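Hypothetical protein (Legionella pneumophila subsp. pneumophila, PDB 4JX2) is of unknown function but is probably secreted and combines many alpha helices with a five-stranded mixed beta sheet. Local coordinates at residues 237-242 with 391-396; 272-277 with 348-353. All blocks are in the same frame, centred on the assembly; numbering follows the deposited sequence.

Contact 1 (237-242 with 391-396); sequences QSMDQL and WMAGEL
M239 reaches across to M392, A393 and L396, and it makes every close touch of this contact. It is a selenomethionine, as is M392. CG lies beside the backbone N of M239 (chi1 -68°), and the chain runs on extended, so the selenium is carried straight out to the other helix. There SE rests against the backbone and lies 3.8 Å from A393 N. The short side chain of A393 leaves its helix obliquely to this approach, and its CB sits 4.1 Å from M239 SE. Beyond the selenium, the methyl CE of M239 meets M392 CB at 4.2 Å. L396 comes in lower on the chain. Its CD1 packs 3.8 Å from M239 CB and also touches M239 SE at 3.9 Å. The long M239 chain is thus met at its root by a leucine branch and at its end by a helix backbone. The contact joins helix 223-247 to helix 386-398 in the buried interior of the chain. The two local axes run at 44° and stay 10.8 Å apart, a wide spacing bridged by the one long side chain. No hydrogen bond crosses between the segments. M392 starts toward 237-242, but the rest of its side chain turns off to M232 and L236, earlier on helix 223-247. L236 also receives L396. F282 of helix 279-286 and W278 cover M239 as well.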
ATOM      1  N   GLN A 237     -11.689 -20.204  12.849  1.00 32.65           N
ATOM      2  CA  GLN A 237     -11.946 -19.766  14.216  1.00 33.45           C
ATOM      3  C   GLN A 237     -12.127 -18.258  14.292  1.00 39.54           C
ATOM      4  O   GLN A 237     -13.115 -17.781  14.867  1.00 41.54           O
ATOM      5  CB  GLN A 237     -10.839 -20.245  15.177  1.00 34.24           C
ATOM      6  CG  GLN A 237     -10.920 -19.723  16.631  1.00 33.12           C
ATOM      7  CD  GLN A 237     -12.130 -20.097  17.462  1.00 53.72           C
ATOM      8  OE1 GLN A 237     -13.186 -20.472  16.963  1.00 49.10           O
ATOM      9  NE2 GLN A 237     -12.000 -19.990  18.778  1.00 47.52           N
ATOM     10  N   SER A 238     -11.197 -17.529  13.689  1.00 34.58           N
ATOM     11  CA  SER A 238     -11.140 -16.074  13.648  1.00 34.26           C
ATOM     12  C   SER A 238     -12.408 -15.496  12.977  1.00 37.26           C
ATOM     13  O   SER A 238     -13.043 -14.581  13.532  1.00 37.69           O
ATOM     14  CB  SER A 238      -9.860 -15.651  12.926  1.00 36.95           C
ATOM     15  OG  SER A 238      -9.817 -14.269  12.623  1.00 52.01           O
HETATM   16  N   MSE A 239     -12.795 -16.068  11.822  1.00 32.28           N
HETATM   17  CA  MSE A 239     -13.969 -15.613  11.081  1.00 32.90           C
HETATM   18  C   MSE A 239     -15.282 -16.007  11.776  1.00 39.36           C
HETATM   19  O   MSE A 239     -16.218 -15.202  11.782  1.00 41.30           O
HETATM   20  CB  MSE A 239     -13.941 -16.141   9.649  1.00 34.97           C
HETATM   21  CG  MSE A 239     -12.827 -15.534   8.798  1.00 40.86           C
HETATM   22 SE   MSE A 239     -12.840 -16.249   6.988  0.75 48.36          SE
HETATM   23  CE  MSE A 239     -10.965 -16.096   6.524  1.00 44.21           C
ATOM     24  N   ASP A 240     -15.349 -17.217  12.379  1.00 34.76           N
ATOM     25  CA  ASP A 240     -16.537 -17.665  13.086  1.00 35.77           C
ATOM     26  C   ASP A 240     -16.792 -16.807  14.328  1.00 41.91           C
ATOM     27  O   ASP A 240     -17.943 -16.455  14.600  1.00 42.30           O
ATOM     28  CB  ASP A 240     -16.431 -19.147  13.486  1.00 37.85           C
ATOM     29  CG  ASP A 240     -17.657 -19.653  14.213  1.00 47.85           C
ATOM     30  OD1 ASP A 240     -18.736 -19.659  13.604  1.00 50.28           O
ATOM     31  OD2 ASP A 240     -17.544 -19.984  15.413  1.00 53.82           O
ATOM     32  N   GLN A 241     -15.724 -16.485  15.093  1.00 38.78           N
ATOM     33  CA  GLN A 241     -15.850 -15.664  16.298  1.00 38.69           C
ATOM     34  C   GLN A 241     -16.401 -14.265  15.966  1.00 43.31           C
ATOM     35  O   GLN A 241     -17.283 -13.762  16.679  1.00 44.26           O
ATOM     36  CB  GLN A 241     -14.523 -15.571  17.035  1.00 38.83           C
ATOM     37  CG  GLN A 241     -14.179 -16.836  17.822  1.00 40.41           C
ATOM     38  CD  GLN A 241     -15.117 -17.176  18.947  1.00 55.94           C
ATOM     39  OE1 GLN A 241     -15.578 -18.301  19.056  1.00 51.95           O
ATOM     40  NE2 GLN A 241     -15.401 -16.228  19.827  1.00 57.67           N
ATOM     41  N   LEU A 242     -15.923 -13.675  14.870  1.00 39.22           N
ATOM     42  CA  LEU A 242     -16.418 -12.387  14.428  1.00 40.54           C
ATOM     43  C   LEU A 242     -17.874 -12.473  13.941  1.00 45.27           C
ATOM     44  O   LEU A 242     -18.680 -11.599  14.288  1.00 47.07           O
ATOM     45  CB  LEU A 242     -15.553 -11.777  13.324  1.00 40.18           C
ATOM     46  CG  LEU A 242     -15.932 -10.325  13.068  1.00 46.97           C
ATOM     47  CD1 LEU A 242     -15.699  -9.462  14.318  1.00 48.71           C
ATOM     48  CD2 LEU A 242     -15.244  -9.769  11.875  1.00 50.50           C
ATOM     49  N   TRP A 391     -10.005 -18.491   0.389  1.00 31.89           N
ATOM     50  CA  TRP A 391     -10.800 -19.727   0.257  1.00 31.62           C
ATOM     51  C   TRP A 391     -11.828 -19.885   1.400  1.00 34.42           C
ATOM     52  O   TRP A 391     -13.005 -20.137   1.121  1.00 36.45           O
ATOM     53  CB  TRP A 391      -9.909 -20.989   0.181  1.00 29.78           C
ATOM     54  CG  TRP A 391     -10.694 -22.180  -0.267  1.00 30.98           C
ATOM     55  CD1 TRP A 391     -11.007 -22.520  -1.557  1.00 34.13           C
ATOM     56  CD2 TRP A 391     -11.415 -23.093   0.575  1.00 30.92           C
ATOM     57  NE1 TRP A 391     -11.852 -23.606  -1.568  1.00 34.26           N
ATOM     58  CE2 TRP A 391     -12.103 -23.994  -0.274  1.00 35.38           C
ATOM     59  CE3 TRP A 391     -11.535 -23.251   1.968  1.00 31.53           C
ATOM     60  CZ2 TRP A 391     -12.876 -25.054   0.225  1.00 34.61           C
ATOM     61  CZ3 TRP A 391     -12.319 -24.283   2.457  1.00 33.45           C
ATOM     62  CH2 TRP A 391     -12.962 -25.184   1.590  1.00 34.46           C
HETATM   63  N   MSE A 392     -11.382 -19.788   2.676  1.00 27.63           N
HETATM   64  CA  MSE A 392     -12.267 -19.960   3.826  1.00 26.50           C
HETATM   65  C   MSE A 392     -13.369 -18.870   3.868  1.00 33.70           C
HETATM   66  O   MSE A 392     -14.484 -19.199   4.246  1.00 36.31           O
HETATM   67  CB  MSE A 392     -11.478 -20.049   5.144  1.00 27.43           C
HETATM   68  CG  MSE A 392     -12.351 -20.411   6.371  1.00 34.12           C
HETATM   69 SE   MSE A 392     -13.382 -22.082   6.214  0.75 41.83          SE
HETATM   70  CE  MSE A 392     -12.022 -23.400   6.709  1.00 38.47           C
ATOM     71  N   ALA A 393     -13.099 -17.618   3.443  1.00 30.49           N
ATOM     72  CA  ALA A 393     -14.144 -16.587   3.415  1.00 31.12           C
ATOM     73  C   ALA A 393     -15.245 -16.982   2.425  1.00 36.39           C
ATOM     74  O   ALA A 393     -16.418 -16.909   2.766  1.00 38.95           O
ATOM     75  CB  ALA A 393     -13.557 -15.238   3.046  1.00 31.47           C
ATOM     76  N   GLY A 394     -14.850 -17.480   1.252  1.00 31.42           N
ATOM     77  CA  GLY A 394     -15.763 -17.925   0.209  1.00 31.33           C
ATOM     78  C   GLY A 394     -16.570 -19.148   0.576  1.00 36.79           C
ATOM     79  O   GLY A 394     -17.781 -19.184   0.311  1.00 37.78           O
ATOM     80  N   GLU A 395     -15.907 -20.162   1.184  1.00 33.66           N
ATOM     81  CA  GLU A 395     -16.561 -21.403   1.635  1.00 34.75           C
ATOM     82  C   GLU A 395     -17.602 -21.103   2.697  1.00 36.82           C
ATOM     83  O   GLU A 395     -18.733 -21.586   2.593  1.00 37.67           O
ATOM     84  CB  GLU A 395     -15.518 -22.418   2.161  1.00 36.45           C
ATOM     85  CG  GLU A 395     -16.098 -23.732   2.694  1.00 41.67           C
ATOM     86  CD  GLU A 395     -16.574 -24.748   1.681  1.00 45.64           C
ATOM     87  OE1 GLU A 395     -16.614 -24.411   0.478  1.00 44.01           O
ATOM     88  OE2 GLU A 395     -16.909 -25.885   2.088  1.00 36.59           O
ATOM     89  N   LEU A 396     -17.239 -20.280   3.694  1.00 32.81           N
ATOM     90  CA  LEU A 396     -18.164 -19.876   4.764  1.00 33.67           C
ATOM     91  C   LEU A 396     -19.375 -19.139   4.189  1.00 37.82           C
ATOM     92  O   LEU A 396     -20.503 -19.473   4.544  1.00 39.14           O
ATOM     93  CB  LEU A 396     -17.453 -19.014   5.820  1.00 32.74           C
ATOM     94  CG  LEU A 396     -16.593 -19.788   6.847  1.00 34.60           C
ATOM     95  CD1 LEU A 396     -15.756 -18.819   7.671  1.00 33.25           C
ATOM     96  CD2 LEU A 396     -17.449 -20.713   7.744  1.00 31.46           C
TER

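Contact 2 (272-277 with 348-353); sequences VSKGSN and LPDRPA. With SO4 (sulfate ion), chain H.
G275 and R351 meet where two irregular loops come together, with a sulfate held between them. Segment 272-277 makes a short 3-10 turn at 274-275 and then leads to helix 279-286. Segment 348-353 passes it without regular structure. The tighter part is the arginine. R351 points its side chain at the turn, and from CG to NE the chain is extended. NE gives a nearly straight bond to G275 O, 2.7 Å long with an angle of 164° at the hydrogen. The oxygen sits at the edge of the guanidinium, close to its plane. Other interactions help to fix this flat group. R351 NH1 makes a salt bridge with D357 and a weak bond to P352 O, and F390 gives a cation-pi contact. L348 of the second subunit packs on R351 too, so the dimer partner reaches this side.

The other side is exposed. Here K274 and D350 cross at about a right angle. K274 bends along its outer half, which brings NZ to 2.8 Å from D350 OD1 in a salt bridge. The ammonium comes from above the carboxylate plane, 40° out of it. The same NZ also holds the sulfate, at 3.2 Å from O2. K274 NZ thus stands between two anionic partners, the D350 carboxylate and the sulfate. This ion probably came from the crystallisation liquor and marks no known site. Backbone amides serve it as well. R351 N makes a weak bond to sulfate O3 at 3.5 Å. G275 N is nearer, 3.1 Å from sulfate O4.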
ATOM      1  N   VAL A 272      -1.630  -4.633   2.016  1.00 25.81           N
ATOM      2  CA  VAL A 272      -1.776  -3.200   1.792  1.00 25.13           C
ATOM      3  C   VAL A 272      -2.543  -2.934   0.484  1.00 29.31           C
ATOM      4  O   VAL A 272      -2.779  -1.767   0.143  1.00 28.95           O
ATOM      5  CB  VAL A 272      -0.440  -2.408   1.871  1.00 29.01           C
ATOM      6  CG1 VAL A 272       0.151  -2.469   3.279  1.00 28.76           C
ATOM      7  CG2 VAL A 272       0.571  -2.864   0.818  1.00 28.31           C
ATOM      8  N   SER A 273      -2.987  -4.012  -0.213  1.00 26.31           N
ATOM      9  CA  SER A 273      -3.836  -3.906  -1.415  1.00 26.53           C
ATOM     10  C   SER A 273      -4.923  -4.969  -1.339  1.00 30.35           C
ATOM     11  O   SER A 273      -4.683  -6.027  -0.774  1.00 29.89           O
ATOM     12  CB  SER A 273      -3.026  -3.991  -2.698  1.00 30.31           C
ATOM     13  OG  SER A 273      -2.397  -5.253  -2.788  1.00 48.14           O
ATOM     14  N   LYS A 274      -6.130  -4.660  -1.842  1.00 28.33           N
ATOM     15  CA  LYS A 274      -7.332  -5.497  -1.755  1.00 28.57           C
ATOM     16  C   LYS A 274      -7.118  -6.951  -2.217  1.00 33.01           C
ATOM     17  O   LYS A 274      -7.607  -7.850  -1.539  1.00 33.22           O
ATOM     18  CB  LYS A 274      -8.559  -4.866  -2.447  1.00 31.24           C
ATOM     19  CG  LYS A 274      -8.394  -4.580  -3.931  1.00 51.16           C
ATOM     20  CD  LYS A 274      -9.745  -4.364  -4.633  1.00 64.35           C
ATOM     21  CE  LYS A 274      -9.715  -3.259  -5.674  1.00 75.71           C
ATOM     22  NZ  LYS A 274      -8.897  -3.597  -6.869  1.00 84.52           N
ATOM     23  N   GLY A 275      -6.359  -7.181  -3.283  1.00 28.48           N
ATOM     24  CA  GLY A 275      -6.077  -8.541  -3.758  1.00 27.88           C
ATOM     25  C   GLY A 275      -5.136  -9.353  -2.880  1.00 32.21           C
ATOM     26  O   GLY A 275      -5.049 -10.575  -3.025  1.00 32.29           O
ATOM     27  N   SER A 276      -4.451  -8.683  -1.935  1.00 28.85           N
ATOM     28  CA  SER A 276      -3.517  -9.301  -0.995  1.00 28.32           C
ATOM     29  C   SER A 276      -4.001  -9.210   0.470  1.00 32.76           C
ATOM     30  O   SER A 276      -3.185  -9.403   1.389  1.00 31.70           O
ATOM     31  CB  SER A 276      -2.147  -8.652  -1.129  1.00 31.27           C
ATOM     32  OG  SER A 276      -1.683  -8.781  -2.461  1.00 41.55           O
ATOM     33  N   ASN A 277      -5.324  -8.931   0.682  1.00 28.85           N
ATOM     34  CA  ASN A 277      -5.956  -8.836   1.990  1.00 28.88           C
ATOM     35  C   ASN A 277      -7.331  -9.501   1.958  1.00 36.92           C
ATOM     36  O   ASN A 277      -8.306  -8.935   1.443  1.00 36.46           O
ATOM     37  CB  ASN A 277      -6.059  -7.380   2.494  1.00 26.17           C
ATOM     38  CG  ASN A 277      -6.210  -7.293   4.003  1.00 36.72           C
ATOM     39  OD1 ASN A 277      -7.020  -7.987   4.630  1.00 32.74           O
ATOM     40  ND2 ASN A 277      -5.381  -6.510   4.641  1.00 21.10           N
ATOM     41  N   LEU A 348      -9.436  -0.598 -14.396  1.00 31.96           N
ATOM     42  CA  LEU A 348      -8.410  -1.602 -14.191  1.00 30.90           C
ATOM     43  C   LEU A 348      -9.027  -2.803 -13.518  1.00 34.88           C
ATOM     44  O   LEU A 348      -9.733  -2.635 -12.510  1.00 35.80           O
ATOM     45  CB  LEU A 348      -7.232  -1.076 -13.368  1.00 30.80           C
ATOM     46  CG  LEU A 348      -6.355  -0.010 -14.008  1.00 36.38           C
ATOM     47  CD1 LEU A 348      -5.134   0.200 -13.196  1.00 35.72           C
ATOM     48  CD2 LEU A 348      -5.920  -0.416 -15.384  1.00 41.87           C
ATOM     49  N   PRO A 349      -8.830  -4.030 -14.069  1.00 29.66           N
ATOM     50  CA  PRO A 349      -9.436  -5.213 -13.434  1.00 29.06           C
ATOM     51  C   PRO A 349      -8.768  -5.557 -12.119  1.00 32.94           C
ATOM     52  O   PRO A 349      -7.657  -5.109 -11.849  1.00 34.38           O
ATOM     53  CB  PRO A 349      -9.200  -6.319 -14.466  1.00 30.20           C
ATOM     54  CG  PRO A 349      -8.015  -5.890 -15.210  1.00 33.31           C
ATOM     55  CD  PRO A 349      -8.046  -4.407 -15.263  1.00 29.58           C
ATOM     56  N   ASP A 350      -9.406  -6.401 -11.335  1.00 28.96           N
ATOM     57  CA  ASP A 350      -8.802  -6.888 -10.105  1.00 28.34           C
ATOM     58  C   ASP A 350      -7.748  -7.929 -10.487  1.00 33.55           C
ATOM     59  O   ASP A 350      -7.531  -8.182 -11.685  1.00 33.13           O
ATOM     60  CB  ASP A 350      -9.880  -7.470  -9.179  1.00 29.90           C
ATOM     61  CG  ASP A 350     -10.823  -6.454  -8.524  1.00 43.92           C
ATOM     62  OD1 ASP A 350     -10.463  -5.247  -8.455  1.00 45.57           O
ATOM     63  OD2 ASP A 350     -11.889  -6.874  -8.025  1.00 49.25           O
ATOM     64  N   ARG A 351      -7.061  -8.511  -9.502  1.00 30.43           N
ATOM     65  CA  ARG A 351      -6.084  -9.527  -9.830  1.00 29.44           C
ATOM     66  C   ARG A 351      -6.810 -10.780 -10.355  1.00 35.70           C
ATOM     67  O   ARG A 351      -7.985 -11.012 -10.022  1.00 37.20           O
ATOM     68  CB  ARG A 351      -5.172  -9.842  -8.642  1.00 28.23           C
ATOM     69  CG  ARG A 351      -5.856 -10.533  -7.492  1.00 35.31           C
ATOM     70  CD  ARG A 351      -4.851 -11.207  -6.586  1.00 38.42           C
ATOM     71  NE  ARG A 351      -5.556 -11.771  -5.447  1.00 32.94           N
ATOM     72  CZ  ARG A 351      -6.227 -12.909  -5.497  1.00 37.75           C
ATOM     73  NH1 ARG A 351      -6.244 -13.628  -6.610  1.00 24.85           N
ATOM     74  NH2 ARG A 351      -6.894 -13.334  -4.439  1.00 22.29           N
ATOM     75  N   PRO A 352      -6.153 -11.574 -11.224  1.00 30.88           N
ATOM     76  CA  PRO A 352      -6.806 -12.802 -11.682  1.00 29.36           C
ATOM     77  C   PRO A 352      -6.938 -13.847 -10.567  1.00 32.31           C
ATOM     78  O   PRO A 352      -6.214 -13.825  -9.542  1.00 32.94           O
ATOM     79  CB  PRO A 352      -5.890 -13.297 -12.785  1.00 31.78           C
ATOM     80  CG  PRO A 352      -4.558 -12.667 -12.522  1.00 36.43           C
ATOM     81  CD  PRO A 352      -4.760 -11.451 -11.718  1.00 31.79           C
ATOM     82  N   ALA A 353      -7.870 -14.773 -10.772  1.00 27.35           N
ATOM     83  CA  ALA A 353      -8.036 -15.901  -9.875  1.00 26.45           C
ATOM     84  C   ALA A 353      -6.758 -16.792  -9.939  1.00 33.15           C
ATOM     85  O   ALA A 353      -6.179 -17.015 -11.013  1.00 31.83           O
ATOM     86  CB  ALA A 353      -9.261 -16.689 -10.260  1.00 26.87           C
TER
HETATM   87  S   SO4 H 506      -5.468  -5.645  -6.573  1.00 80.48           S
HETATM   88  O1  SO4 H 506      -4.747  -5.691  -7.857  1.00 83.22           O
HETATM   89  O2  SO4 H 506      -5.781  -4.209  -6.218  1.00 78.79           O
HETATM   90  O3  SO4 H 506      -6.694  -6.528  -6.675  1.00 73.85           O
HETATM   91  O4  SO4 H 506      -4.522  -6.149  -5.567  1.00 81.22           O

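Contact 2 is nested within the chain loop that contact 1 closes. The centres are 19 Å apart, and the nearest atoms are about 8 Å apart, so the two do not touch. Contact 1 is buried, while contact 2 lies at the surface, beside the second subunit. Short chain connections join them. N277 caps L279 N at the start of helix 279-286, and W278 and F282 of this region pack on M239. By a second route, S276 O is hydrogen-bonded to N386 ND2. N386 and F390, the cation-pi partner of R351, both belong to helix 386-398, which supplies 391-396. No active site is known, and the sulfate lies at contact 2 alone.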